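Helix-turn-helix transcriptional regulator (Pseudomonas aeruginosa, PDB 5XHX) probably binds DNA to regulate transcription as a LuxR-family member, this chain being its ligand-binding domain without the C-terminal helix-turn-helix part. Local coordinates at residues R139-S144 / A168-R173; D127-N132 / L143-E148; Q38-D43 / S149-E154; D43-L48 / S59-E64. All blocks are in the same frame, centred on the assembly; numbering follows the deposited sequence.

All four contacts belong to one alpha/beta domain built round a five-stranded antiparallel sheet. Along the chain contact 4 closes first, pairing edge strand 56-60 with strand 44-50; contact 2 follows as the hairpin of strands 127-134 and 140-147. Strands 44-50 and 140-147 are neighbours, and the two contact centres lie about 11 Å apart. Contact 1 sets helix 153-173 against strand 140-147, its centre about 13 Å from that of contact 2, and the two share Leu143 and Ser144. Contact 3 joins the loops before strand 44-50 and helix 153-173, enclosing contacts 2 and 4 in sequence. Contacts 2 and 4 hold the sheet together; 1 and 3 attach helix 153-173, which also meets the second subunit.

Contact 1. Residues R139-S144 / A168-R173; sequences RTLCLS and ALMKKR
Leu141 and Leu143 reach off strand 140-147 toward Met170, a side chain of the long helix 153-173, which packs across one face of the antiparallel sheet in this alpha/beta domain. Leu141 comes first. Its CG stands anti to the backbone N (chi1 171°), and CD2 extends to the helix backbone, lying 3.3 Å from Met170 O and 3.9 Å from Met170 CB. Leu141 CG meets the other end of the same side chain, 3.9 Å from Met170 CE, so this leucine touches Met170 both at its root and at its methyl. At Cys142 the side chain turns away from the helix, leaving its backbone C 4.1 Å from Met170 CE. Leu143 again faces the helix. Its CB sits 3.8 Å from Met170 CE and 4.0 Å from Met170 SD, while Met170 CE is also 3.8 Å from Leu143 N. A bend at chi3 (56°) turns the methyl of Met170 in against the strand between the two leucines. Trp29 and Leu32 of helix 28-36, with Tyr131 and Val133 of the adjacent strand 127-134, add to this apolar layer, whereas Ala168, Leu169 and Lys172 of the helix meet the second subunit. What crosses is van der Waals contact, mostly aliphatic and thioether groups against each other and against backbone atoms, with the axes 9.6 Å apart; the seam rests on fit and burial of apolar surface.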
# COMPACT_ATOMS: atom_id res chain seq x y z
N ARG A 139 19.34 -10.90 -4.77
CA ARG A 139 19.19 -9.69 -3.98
C ARG A 139 18.15 -9.90 -2.88
O ARG A 139 17.19 -10.66 -3.04
CB ARG A 139 18.82 -8.52 -4.88
CG ARG A 139 19.93 -8.15 -5.87
CD ARG A 139 19.51 -6.98 -6.72
NE ARG A 139 18.26 -7.30 -7.40
CZ ARG A 139 17.28 -6.43 -7.62
NH1 ARG A 139 17.39 -5.17 -7.22
NH2 ARG A 139 16.18 -6.84 -8.23
N THR A 140 18.38 -9.24 -1.74
CA THR A 140 17.48 -9.30 -0.59
C THR A 140 17.26 -7.88 -0.09
O THR A 140 18.21 -7.22 0.35
CB THR A 140 18.04 -10.17 0.54
OG1 THR A 140 18.47 -11.43 0.02
CG2 THR A 140 16.97 -10.41 1.62
N LEU A 141 16.01 -7.42 -0.15
CA LEU A 141 15.65 -6.12 0.42
C LEU A 141 15.43 -6.27 1.92
O LEU A 141 14.67 -7.14 2.37
CB LEU A 141 14.40 -5.56 -0.26
CG LEU A 141 13.75 -4.32 0.35
CD1 LEU A 141 14.69 -3.11 0.28
CD2 LEU A 141 12.45 -3.98 -0.39
N CYS A 142 16.08 -5.42 2.72
CA CYS A 142 16.04 -5.58 4.16
C CYS A 142 15.69 -4.27 4.84
O CYS A 142 16.19 -3.21 4.46
CB CYS A 142 17.38 -6.08 4.70
SG CYS A 142 17.86 -7.66 4.03
N LEU A 143 14.83 -4.36 5.84
CA LEU A 143 14.52 -3.24 6.70
C LEU A 143 15.04 -3.61 8.08
O LEU A 143 14.49 -4.51 8.73
CB LEU A 143 13.02 -2.92 6.74
CG LEU A 143 12.66 -1.91 7.83
CD1 LEU A 143 13.36 -0.55 7.58
CD2 LEU A 143 11.15 -1.76 7.93
N SER A 144 16.10 -2.94 8.51
CA SER A 144 16.68 -3.17 9.82
C SER A 144 16.07 -2.18 10.80
O SER A 144 15.96 -0.99 10.49
CB SER A 144 18.20 -3.00 9.78
OG SER A 144 18.67 -2.56 11.05
N ALA A 168 4.77 -6.89 2.02
CA ALA A 168 4.08 -6.53 0.78
C ALA A 168 4.42 -5.10 0.38
O ALA A 168 4.72 -4.81 -0.79
CB ALA A 168 2.57 -6.70 0.94
N LEU A 169 4.37 -4.19 1.35
CA LEU A 169 4.72 -2.80 1.12
C LEU A 169 6.16 -2.66 0.66
O LEU A 169 6.46 -1.92 -0.28
CB LEU A 169 4.52 -2.01 2.41
CG LEU A 169 3.51 -0.89 2.60
CD1 LEU A 169 3.95 -0.10 3.83
CD2 LEU A 169 3.45 -0.01 1.37
N MET A 170 7.09 -3.32 1.37
CA MET A 170 8.51 -3.23 1.01
C MET A 170 8.73 -3.63 -0.43
O MET A 170 9.41 -2.94 -1.19
CB MET A 170 9.35 -4.10 1.95
CG MET A 170 9.36 -3.60 3.39
SD MET A 170 10.17 -4.73 4.53
CE MET A 170 11.77 -4.84 3.68
N LYS A 171 8.13 -4.76 -0.84
CA LYS A 171 8.29 -5.23 -2.21
C LYS A 171 7.76 -4.20 -3.21
O LYS A 171 8.41 -3.93 -4.23
CB LYS A 171 7.56 -6.58 -2.37
CG LYS A 171 7.68 -7.22 -3.75
CD LYS A 171 9.13 -7.37 -4.20
CE LYS A 171 9.29 -8.44 -5.28
NZ LYS A 171 9.40 -9.82 -4.68
N LYS A 172 6.62 -3.58 -2.90
CA LYS A 172 6.07 -2.59 -3.82
C LYS A 172 6.92 -1.32 -3.85
O LYS A 172 7.03 -0.68 -4.90
CB LYS A 172 4.62 -2.27 -3.44
CG LYS A 172 3.66 -3.42 -3.71
CD LYS A 172 3.72 -3.82 -5.19
CE LYS A 172 2.80 -4.99 -5.51
NZ LYS A 172 3.44 -6.31 -5.28
N ARG A 173 7.57 -0.98 -2.73
CA ARG A 173 8.41 0.21 -2.73
C ARG A 173 9.53 0.14 -3.76
O ARG A 173 9.98 1.19 -4.24
CB ARG A 173 8.95 0.46 -1.31
CG ARG A 173 10.08 1.47 -1.20
CD ARG A 173 9.70 2.89 -1.65
NE ARG A 173 10.83 3.81 -1.47
CZ ARG A 173 10.74 5.14 -1.51
NH1 ARG A 173 9.57 5.73 -1.72
NH2 ARG A 173 11.83 5.88 -1.32

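Contact 2. Residues D127-N132 / L143-E148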
# COMPACT_ATOMS: atom_id res chain seq x y z
N ASP A 127 20.06 -4.00 20.29
CA ASP A 127 19.32 -5.10 19.68
C ASP A 127 18.89 -4.71 18.28
O ASP A 127 18.85 -3.54 17.92
CB ASP A 127 18.08 -5.49 20.53
CG ASP A 127 17.62 -6.93 20.28
OD1 ASP A 127 18.27 -7.68 19.50
OD2 ASP A 127 16.61 -7.32 20.89
N GLU A 128 18.55 -5.72 17.48
CA GLU A 128 18.19 -5.48 16.10
C GLU A 128 17.19 -6.53 15.64
O GLU A 128 17.31 -7.70 16.01
CB GLU A 128 19.43 -5.51 15.18
CG GLU A 128 19.21 -4.86 13.83
CD GLU A 128 20.45 -4.90 12.93
OE1 GLU A 128 20.32 -4.68 11.69
OE2 GLU A 128 21.55 -5.17 13.46
N VAL A 129 16.24 -6.11 14.80
CA VAL A 129 15.47 -7.05 13.99
C VAL A 129 15.54 -6.57 12.56
O VAL A 129 15.82 -5.41 12.29
CB VAL A 129 13.99 -7.19 14.42
CG1 VAL A 129 13.89 -7.64 15.86
CG2 VAL A 129 13.25 -5.85 14.20
N GLN A 130 15.23 -7.47 11.64
CA GLN A 130 15.25 -7.14 10.23
C GLN A 130 14.14 -7.91 9.52
O GLN A 130 14.02 -9.12 9.71
CB GLN A 130 16.62 -7.49 9.64
CG GLN A 130 16.91 -6.95 8.28
CD GLN A 130 18.34 -7.25 7.87
OE1 GLN A 130 19.24 -6.43 8.05
NE2 GLN A 130 18.56 -8.45 7.38
N TYR A 131 13.38 -7.21 8.69
CA TYR A 131 12.55 -7.86 7.68
C TYR A 131 13.38 -8.09 6.42
O TYR A 131 13.95 -7.13 5.89
CB TYR A 131 11.33 -7.01 7.33
CG TYR A 131 10.26 -6.90 8.41
CD1 TYR A 131 9.24 -7.85 8.52
CD2 TYR A 131 10.26 -5.83 9.29
CE1 TYR A 131 8.24 -7.72 9.50
CE2 TYR A 131 9.28 -5.69 10.26
CZ TYR A 131 8.28 -6.63 10.36
OH TYR A 131 7.32 -6.47 11.31
N ASN A 132 13.42 -9.33 5.93
CA ASN A 132 14.18 -9.72 4.73
C ASN A 132 13.20 -10.09 3.63
O ASN A 132 12.40 -11.02 3.81
CB ASN A 132 15.07 -10.94 4.98
CG ASN A 132 16.31 -10.62 5.74
OD1 ASN A 132 16.34 -9.68 6.53
ND2 ASN A 132 17.38 -11.38 5.48
N LEU A 143 14.83 -4.36 5.84
CA LEU A 143 14.52 -3.24 6.70
C LEU A 143 15.04 -3.61 8.08
O LEU A 143 14.49 -4.51 8.73
CB LEU A 143 13.02 -2.92 6.74
CG LEU A 143 12.66 -1.91 7.83
CD1 LEU A 143 13.36 -0.55 7.58
CD2 LEU A 143 11.15 -1.76 7.93
N SER A 144 16.10 -2.94 8.51
CA SER A 144 16.68 -3.17 9.82
C SER A 144 16.07 -2.18 10.80
O SER A 144 15.96 -0.99 10.49
CB SER A 144 18.20 -3.00 9.78
OG SER A 144 18.67 -2.56 11.05
N LEU A 145 15.66 -2.67 11.97
CA LEU A 145 15.16 -1.82 13.04
C LEU A 145 16.03 -2.09 14.25
O LEU A 145 16.10 -3.23 14.73
CB LEU A 145 13.69 -2.13 13.36
CG LEU A 145 12.69 -2.14 12.20
CD1 LEU A 145 11.34 -2.66 12.70
CD2 LEU A 145 12.54 -0.77 11.59
N GLY A 146 16.72 -1.06 14.73
CA GLY A 146 17.61 -1.23 15.87
C GLY A 146 17.04 -0.61 17.13
O GLY A 146 16.20 0.29 17.05
N SER A 147 17.48 -1.09 18.30
CA SER A 147 17.07 -0.54 19.58
C SER A 147 18.28 -0.41 20.49
O SER A 147 19.17 -1.26 20.47
CB SER A 147 16.01 -1.41 20.27
OG SER A 147 15.49 -0.79 21.43
N GLU A 148 18.29 0.66 21.30
CA GLU A 148 19.22 0.74 22.42
C GLU A 148 18.79 -0.14 23.59
O GLU A 148 19.63 -0.44 24.46
CB GLU A 148 19.39 2.20 22.85
CG GLU A 148 20.11 3.04 21.78
CD GLU A 148 19.99 4.55 21.96
OE1 GLU A 148 19.61 5.00 23.06
OE2 GLU A 148 20.27 5.29 20.99
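Glu128 and Ser144, on neighbouring strands of an antiparallel hairpin, are joined by their side chains on one face of the sheet. Ser144 OG donates to Glu128 OE1 over 2.8 Å, arriving from above the carboxylate plane, 38° out of it. Glu128 CG is anti to the backbone N (chi1 -162°) and the chain runs extended beyond it, which carries the carboxylate across to the serine. Gln130 is extended in the same way; its CG lies 3.5 Å from Leu143 O, and its NE2 donates to Asn132 OD1 at 2.7 Å. The other face is apolar at its centre. Val129 CG2, set between the backbone N and the carbonyl carbon, packs 3.8 Å from Leu145 CB. Tyr131 brings its ring beside two leucines: Leu145 CD1 lies at the ring edge, 4.4 Å from Tyr131 CE2, and Leu143 CD2 is equally far from Tyr131 CD2. Paired backbone bonds at Asp127-Ser147, Val129-Leu145 and Tyr131-Leu143 fix the register, with Leu145 N to Val129 O at 2.8 Å. Tyr131 OH bonds to Phe159 O, and Asp127 OD2 to His101 and Phe151. On the Val129-Tyr131 face lie helices 153-173 and 28-36; Phe87 of helix 86-92 meets Glu128 and Gln130 on the other, the side that probably corresponds to the ligand pocket of LuxR-family relatives. Strands 98-101 and 44-50 flank the hairpin.

Contact 3. Residues Q38-D43 / S149-E154; sequences QFAPVD and SRFGAE
Pro41 lies against Ser149 on one part of its ring and against Phe151 on another, and going round that ring atom by atom traces most of the contact. CB of Pro41 comes first, 3.9 Å from Ser149 OG. CG, the tip of the ring, is as far from the same oxygen, and it also approaches the backbone of the next residue, 4.3 Å from Arg150 O. At CD the partner changes: Pro41 CD rests 4.2 Å from Phe151 CE1, about as close to Phe151 CD1, the proline and the phenylalanine running past one another and pointing opposite ways. The proline is the centre of an inverse gamma turn, in the loop that leads from helix 28-36 to strand 44-50 of the central sheet; facing it is the connection from strand 140-147 into helix 153-173, with Gly152 as the N-cap. Pro41 O lies near the same aromatic ring, 3.9 Å from Phe151 CE1, and this carbonyl also accepts a hydrogen bond from Ser147 OG. Ala40 CB meets the ring at its edge, 4.1 Å from Phe151 CE1, while Val129 of the sheet packs against Phe151 from outside the two loops. On the polar side a water links the segments, donating to Asp43 OD2 at 2.6 Å and lying 2.6 Å from Ser149 OG. The chi1 of Ser149, 36°, turns this OG toward Pro41 and the water. Asp43 OD2 is held as well by the backbone N of Glu148.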
# COMPACT_ATOMS: atom_id res chain seq x y z
N GLN A 38 5.67 2.66 16.65
CA GLN A 38 4.55 2.85 17.57
C GLN A 38 4.30 1.61 18.41
O GLN A 38 3.69 1.71 19.48
CB GLN A 38 3.29 3.23 16.79
CG GLN A 38 3.40 4.57 16.08
CD GLN A 38 2.25 4.84 15.13
OE1 GLN A 38 1.18 4.25 15.26
NE2 GLN A 38 2.48 5.72 14.15
N PHE A 39 4.78 0.44 17.96
CA PHE A 39 4.59 -0.81 18.69
C PHE A 39 5.84 -1.27 19.43
O PHE A 39 5.76 -2.25 20.18
CB PHE A 39 4.17 -1.93 17.72
CG PHE A 39 3.06 -1.56 16.78
CD1 PHE A 39 1.73 -1.84 17.10
CD2 PHE A 39 3.33 -0.93 15.56
CE1 PHE A 39 0.69 -1.51 16.23
CE2 PHE A 39 2.30 -0.59 14.69
CZ PHE A 39 0.98 -0.88 15.02
N ALA A 40 6.98 -0.62 19.25
CA ALA A 40 8.24 -1.17 19.73
C ALA A 40 9.25 -0.04 19.86
O ALA A 40 9.10 1.01 19.22
CB ALA A 40 8.76 -2.26 18.78
N PRO A 41 10.37 -0.25 20.69
CA PRO A 41 11.41 0.80 20.85
C PRO A 41 12.41 0.82 19.70
O PRO A 41 13.59 0.48 19.84
CB PRO A 41 12.06 0.41 22.18
CG PRO A 41 11.96 -1.07 22.20
CD PRO A 41 10.60 -1.38 21.61
N VAL A 42 11.94 1.27 18.54
CA VAL A 42 12.81 1.47 17.38
C VAL A 42 13.59 2.77 17.58
O VAL A 42 13.01 3.86 17.54
CB VAL A 42 12.00 1.50 16.08
CG1 VAL A 42 12.92 1.82 14.89
CG2 VAL A 42 11.23 0.18 15.89
N ASP A 43 14.90 2.66 17.80
CA ASP A 43 15.73 3.84 17.99
C ASP A 43 16.55 4.20 16.76
O ASP A 43 17.02 5.34 16.67
CB ASP A 43 16.69 3.63 19.16
CG ASP A 43 15.95 3.44 20.47
OD1 ASP A 43 14.95 4.15 20.67
OD2 ASP A 43 16.37 2.58 21.27
N SER A 149 17.54 -0.59 23.63
CA SER A 149 17.14 -1.64 24.57
C SER A 149 16.91 -2.95 23.80
O SER A 149 17.39 -3.11 22.67
CB SER A 149 15.91 -1.17 25.37
OG SER A 149 15.04 -0.39 24.57
N ARG A 150 16.20 -3.89 24.41
CA ARG A 150 15.96 -5.19 23.80
C ARG A 150 14.54 -5.28 23.25
O ARG A 150 13.60 -4.72 23.83
CB ARG A 150 16.20 -6.32 24.81
CG ARG A 150 17.67 -6.49 25.18
CD ARG A 150 17.87 -7.26 26.47
NE ARG A 150 17.32 -6.56 27.64
CZ ARG A 150 17.72 -5.37 28.08
NH1 ARG A 150 18.71 -4.71 27.48
NH2 ARG A 150 17.12 -4.83 29.14
N PHE A 151 14.40 -5.95 22.12
CA PHE A 151 13.09 -6.33 21.62
C PHE A 151 12.68 -7.61 22.33
O PHE A 151 13.37 -8.62 22.22
CB PHE A 151 13.11 -6.54 20.10
CG PHE A 151 13.40 -5.30 19.31
CD1 PHE A 151 12.48 -4.27 19.25
CD2 PHE A 151 14.58 -5.18 18.61
CE1 PHE A 151 12.74 -3.14 18.51
CE2 PHE A 151 14.85 -4.05 17.86
CZ PHE A 151 13.92 -3.03 17.80
N GLY A 152 11.57 -7.56 23.08
CA GLY A 152 11.09 -8.72 23.80
C GLY A 152 10.12 -9.55 22.97
O GLY A 152 9.77 -9.21 21.84
N ALA A 153 9.67 -10.66 23.56
CA ALA A 153 8.82 -11.59 22.83
C ALA A 153 7.56 -10.91 22.33
O ALA A 153 7.10 -11.19 21.22
CB ALA A 153 8.46 -12.79 23.72
N GLU A 154 7.00 -10.00 23.13
CA GLU A 154 5.79 -9.29 22.73
C GLU A 154 6.04 -8.43 21.49
O GLU A 154 5.18 -8.33 20.62
CB GLU A 154 5.29 -8.43 23.89
CG GLU A 154 4.02 -7.69 23.61
CD GLU A 154 3.54 -6.91 24.83
OE1 GLU A 154 3.89 -7.30 25.96
OE2 GLU A 154 2.82 -5.91 24.64
O HOH W 1 15.22 2.04 23.58

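Contact 4. Residues D43-L48 / S59-E64; sequences DNWAAL and SFMEEE
Ala47 and Ser59 pair through their backbones where strands 44-50 and 56-60 form a beta hairpin at the edge of the sheet. Ala47 N donates to Ser59 O over 2.7 Å, nearly straight at 174°, and the return bond from Ser59 N to Ala47 O is longer. Further on, Met61 N reaches Trp45 O at 3.1 Å, just as the chain leaves the strand in a type I turn from Phe60 to Glu63. Asn44 adds a side-chain link: its ND2 donates to the anti lone pair of Glu62 OE1 at 3.1 Å, the carboxylate oxygen lying close to the amide plane. Asn44 OD1 accepts from Trp45 N and from a water that in turn accepts a hydrogen bond from Glu62 N, so both ends of the amide are used. On the far side of strand 44-50, Asp43 and Asn44 together face Gly146 in a classic beta bulge. Outward from these bonds the packing centres on Trp45. Met61 CB makes a CH-pi contact over its five-membered ring, 3.6 Å from the centroid, and the Phe60-Met61 peptide covers the same face nearer the rim. Met61 SD sits obliquely, 4.8 Å from that centroid, a Met-aromatic contact. Ser59 OG lies in plane at the indole edge, 3.5 Å from Trp45 CH2. Ala46 CB touches Phe60 CB at 3.8 Å. Bent at chi3, the methionine leads away from the indole across Asn44, and Met61 CE ends 3.3 Å from Asp43 O.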
# COMPACT_ATOMS: atom_id res chain seq x y z
N ASP A 43 14.90 2.66 17.80
CA ASP A 43 15.73 3.84 17.99
C ASP A 43 16.55 4.20 16.76
O ASP A 43 17.02 5.34 16.67
CB ASP A 43 16.69 3.63 19.16
CG ASP A 43 15.95 3.44 20.47
OD1 ASP A 43 14.95 4.15 20.67
OD2 ASP A 43 16.37 2.58 21.27
N ASN A 44 16.75 3.27 15.84
CA ASN A 44 17.46 3.54 14.60
C ASN A 44 16.90 2.58 13.56
O ASN A 44 16.19 1.62 13.88
CB ASN A 44 18.98 3.38 14.78
CG ASN A 44 19.79 4.32 13.88
OD1 ASN A 44 19.41 4.60 12.73
ND2 ASN A 44 20.93 4.82 14.40
N TRP A 45 17.20 2.85 12.29
CA TRP A 45 16.69 2.00 11.22
C TRP A 45 17.53 2.24 9.98
O TRP A 45 18.17 3.28 9.83
CB TRP A 45 15.21 2.27 10.95
CG TRP A 45 14.91 3.71 10.69
CD1 TRP A 45 14.52 4.64 11.61
CD2 TRP A 45 15.00 4.38 9.44
NE1 TRP A 45 14.36 5.87 10.99
CE2 TRP A 45 14.65 5.73 9.66
CE3 TRP A 45 15.35 3.98 8.15
CZ2 TRP A 45 14.63 6.67 8.64
CZ3 TRP A 45 15.34 4.92 7.14
CH2 TRP A 45 14.98 6.25 7.39
N ALA A 46 17.51 1.24 9.09
CA ALA A 46 18.14 1.36 7.79
C ALA A 46 17.38 0.47 6.82
O ALA A 46 16.88 -0.59 7.20
CB ALA A 46 19.62 0.97 7.85
N ALA A 47 17.26 0.92 5.57
CA ALA A 47 16.76 0.08 4.49
C ALA A 47 17.88 -0.12 3.47
O ALA A 47 18.52 0.84 3.05
CB ALA A 47 15.53 0.70 3.82
N LEU A 48 18.10 -1.37 3.07
CA LEU A 48 19.24 -1.68 2.22
C LEU A 48 18.97 -2.97 1.44
O LEU A 48 18.11 -3.77 1.81
CB LEU A 48 20.55 -1.80 3.04
CG LEU A 48 20.78 -2.90 4.09
CD1 LEU A 48 22.23 -2.81 4.66
CD2 LEU A 48 19.77 -2.83 5.26
N SER A 59 18.11 4.01 2.42
CA SER A 59 17.77 5.10 3.32
C SER A 59 18.14 4.65 4.72
O SER A 59 18.15 3.46 5.01
CB SER A 59 16.26 5.44 3.23
OG SER A 59 15.91 6.53 4.06
N PHE A 60 18.48 5.62 5.58
CA PHE A 60 18.74 5.28 6.97
C PHE A 60 18.54 6.52 7.82
O PHE A 60 18.56 7.65 7.33
CB PHE A 60 20.14 4.65 7.16
CG PHE A 60 21.29 5.56 6.86
CD1 PHE A 60 21.65 5.84 5.55
CD2 PHE A 60 22.04 6.10 7.89
CE1 PHE A 60 22.73 6.68 5.27
CE2 PHE A 60 23.12 6.93 7.62
CZ PHE A 60 23.47 7.22 6.32
N MET A 61 18.31 6.28 9.12
CA MET A 61 17.82 7.35 10.00
C MET A 61 18.77 8.54 10.02
O MET A 61 18.34 9.69 9.96
CB MET A 61 17.61 6.80 11.41
CG MET A 61 16.99 7.84 12.35
SD MET A 61 16.82 7.28 14.04
CE MET A 61 18.49 7.48 14.68
N GLU A 62 20.08 8.28 10.12
CA GLU A 62 21.07 9.33 10.25
C GLU A 62 21.57 9.86 8.91
O GLU A 62 22.63 10.49 8.86
CB GLU A 62 22.26 8.84 11.09
CG GLU A 62 21.94 8.61 12.55
CD GLU A 62 23.14 8.09 13.33
OE1 GLU A 62 22.99 7.06 14.04
OE2 GLU A 62 24.23 8.69 13.23
N GLU A 63 20.84 9.62 7.82
CA GLU A 63 21.34 9.96 6.50
C GLU A 63 21.54 11.46 6.36
O GLU A 63 20.85 12.27 7.00
CB GLU A 63 20.39 9.44 5.41
CG GLU A 63 19.03 10.11 5.36
CD GLU A 63 18.01 9.30 4.57
OE1 GLU A 63 16.81 9.58 4.70
OE2 GLU A 63 18.41 8.37 3.84
N GLU A 64 22.51 11.84 5.53
CA GLU A 64 22.86 13.24 5.33
C GLU A 64 22.81 13.63 3.86
O GLU A 64 22.71 14.81 3.52
CB GLU A 64 24.25 13.53 5.90
CG GLU A 64 24.36 13.38 7.41
CD GLU A 64 23.41 14.29 8.16
OE1 GLU A 64 22.94 15.30 7.57
OE2 GLU A 64 23.13 14.01 9.34
O HOH W 2 21.09 5.81 11.02